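PDB 3GOX: restriction endonuclease Hpy99I from Helicobacter pylori, which cleaves double-stranded DNA at a specific pseudopalindromic target sequence as a beta-beta-alpha-Me type II restriction endonuclease. Local coordinates for residues Y73-C78 and N86-F90. Coordinates in Å, arbitrary orientation, origin at the centre of the assembly. Where two conformers were deposited one is given. Residue numbers count along the deposited sequence, not the author numbering.
Sequences YDKKIC and NTDGF. With ZN (zinc ion), chain E.
A zinc-bound Cys4 site is often built on a short beta hairpin, and Hpy99I shows how an aromatic ring can pack against the strand that leads into a zinc ligand. Strand 75-77 pairs with antiparallel strand 84-86 and ends at C78, whose SG binds zinc at 2.3 Å together with C81, C107 and C110. K75 and N86 form a non-hydrogen-bonded pair, CA to CA 4.2 Å, with diverging side chains. Beyond N86 the chain leaves the strand in a 3-10 turn, residues 87-89, in which G89 N hydrogen-bonds to N86 O (2.8 Å) and F90 N to T87 O (3.1 Å). T87 N donates a hydrogen bond to D74 O (2.8 Å), tying the turn's start to the residue before strand 75-77; T87 OG1 lies 2.9 Å from D74 O, at most a weak hydrogen bond. After the turn, F90 (chi1 m) directs its ring back to strand 75-77, where K76, all-trans, stretches across one face; K76 CD sits 3.8 Å from the ring centroid, almost on its normal, a CH-pi contact. The ammonium continues past the ring to hydrogen-bond T103 OG1 and R104 O, joining the hairpin to the segment before the second cysteine pair. C78 CA lies at the ring edge, and C78 CB packs 3.9 Å from F90 CE1.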
loop_
_atom_site.group_PDB
_atom_site.type_symbol
_atom_site.label_atom_id
_atom_site.label_comp_id
_atom_site.label_asym_id
_atom_site.label_seq_id
_atom_site.Cartn_x
_atom_site.Cartn_y
_atom_site.Cartn_z
ATOM N N TYR A 73 11.437 -4.875 21.273
ATOM C CA TYR A 73 12.467 -4.159 22.049
ATOM C C TYR A 73 11.957 -2.817 22.577
ATOM O O TYR A 73 10.896 -2.353 22.171
ATOM C CB TYR A 73 13.768 -3.998 21.229
ATOM C CG TYR A 73 14.316 -5.333 20.771
ATOM C CD1 TYR A 73 15.123 -6.087 21.596
ATOM C CD2 TYR A 73 13.976 -5.866 19.532
ATOM C CE1 TYR A 73 15.600 -7.333 21.209
ATOM C CE2 TYR A 73 14.449 -7.114 19.135
ATOM C CZ TYR A 73 15.254 -7.847 19.983
ATOM O OH TYR A 73 15.752 -9.094 19.634
ATOM N N ASP A 74 12.732 -2.231 23.490
ATOM C CA ASP A 74 12.378 -0.991 24.203
ATOM C C ASP A 74 12.494 0.255 23.336
ATOM O O ASP A 74 11.802 1.253 23.591
ATOM C CB ASP A 74 13.301 -0.788 25.424
ATOM C CG ASP A 74 12.858 -1.561 26.670
ATOM O OD1 ASP A 74 11.918 -2.376 26.612
ATOM O OD2 ASP A 74 13.485 -1.346 27.728
ATOM N N LYS A 75 13.381 0.200 22.337
ATOM C CA LYS A 75 13.713 1.354 21.499
ATOM C C LYS A 75 13.661 0.953 20.041
ATOM O O LYS A 75 13.771 -0.220 19.703
ATOM C CB LYS A 75 15.104 1.898 21.826
ATOM C CG LYS A 75 15.272 2.333 23.283
ATOM C CD LYS A 75 16.709 2.709 23.607
ATOM C CE LYS A 75 16.861 3.202 25.043
ATOM N NZ LYS A 75 18.265 3.553 25.387
ATOM N N LYS A 76 13.491 1.954 19.190
ATOM C CA LYS A 76 13.279 1.768 17.762
ATOM C C LYS A 76 13.938 2.936 17.035
ATOM O O LYS A 76 13.918 4.079 17.538
ATOM C CB LYS A 76 11.776 1.675 17.443
ATOM C CG LYS A 76 11.406 1.488 15.974
ATOM C CD LYS A 76 9.891 1.367 15.763
ATOM C CE LYS A 76 9.596 0.942 14.380
ATOM N NZ LYS A 76 8.135 0.822 14.138
ATOM N N ILE A 77 14.527 2.651 15.877
ATOM C CA ILE A 77 15.162 3.668 15.035
ATOM C C ILE A 77 14.127 4.174 14.019
ATOM O O ILE A 77 13.562 3.378 13.261
ATOM C CB ILE A 77 16.365 3.112 14.287
ATOM C CG1 ILE A 77 17.383 2.497 15.249
ATOM C CG2 ILE A 77 17.016 4.216 13.435
ATOM C CD1 ILE A 77 18.488 1.667 14.544
ATOM N N CYS A 78 13.867 5.487 13.993
ATOM C CA CYS A 78 12.899 6.071 13.064
ATOM C C CYS A 78 13.418 5.990 11.625
ATOM O O CYS A 78 14.594 6.223 11.384
ATOM C CB CYS A 78 12.608 7.515 13.439
ATOM S SG CYS A 78 11.556 8.389 12.251
ATOM N N ASN A 86 12.441 5.714 22.269
ATOM C CA ASN A 86 11.644 4.705 22.955
ATOM C C ASN A 86 10.466 4.280 22.085
ATOM O O ASN A 86 9.959 5.075 21.275
ATOM C CB ASN A 86 11.126 5.226 24.292
ATOM C CG ASN A 86 12.230 5.430 25.313
ATOM O OD1 ASN A 86 13.274 4.768 25.272
ATOM N ND2 ASN A 86 12.001 6.347 26.244
ATOM N N THR A 87 10.024 3.032 22.266
ATOM C CA THR A 87 8.877 2.481 21.517
ATOM C C THR A 87 7.649 3.374 21.553
ATOM O O THR A 87 6.960 3.503 20.539
ATOM C CB THR A 87 8.486 1.092 22.047
ATOM O OG1 THR A 87 9.612 0.221 21.926
ATOM C CG2 THR A 87 7.328 0.502 21.270
ATOM N N ASP A 88 7.399 4.006 22.702
ATOM C CA ASP A 88 6.234 4.899 22.817
ATOM C C ASP A 88 6.352 6.207 22.021
ATOM O O ASP A 88 5.379 6.963 21.975
ATOM C CB ASP A 88 5.835 5.157 24.286
ATOM C CG ASP A 88 6.785 6.078 25.039
ATOM O OD1 ASP A 88 7.798 6.569 24.497
ATOM O OD2 ASP A 88 6.511 6.317 26.243
ATOM N N GLY A 89 7.509 6.457 21.389
ATOM C CA GLY A 89 7.686 7.573 20.453
ATOM C C GLY A 89 7.122 7.295 19.063
ATOM O O GLY A 89 7.250 8.134 18.172
ATOM N N PHE A 90 6.528 6.109 18.882
ATOM C CA PHE A 90 5.928 5.660 17.623
ATOM C C PHE A 90 4.502 5.206 17.906
ATOM O O PHE A 90 4.249 4.612 18.948
ATOM C CB PHE A 90 6.703 4.475 17.052
ATOM C CG PHE A 90 8.161 4.765 16.782
ATOM C CD1 PHE A 90 8.589 5.033 15.503
ATOM C CD2 PHE A 90 9.100 4.759 17.803
ATOM C CE1 PHE A 90 9.926 5.284 15.241
ATOM C CE2 PHE A 90 10.424 5.013 17.537
ATOM C CZ PHE A 90 10.834 5.278 16.278
HETATM ZN ZN ZN E . 11.624 10.483 13.242
#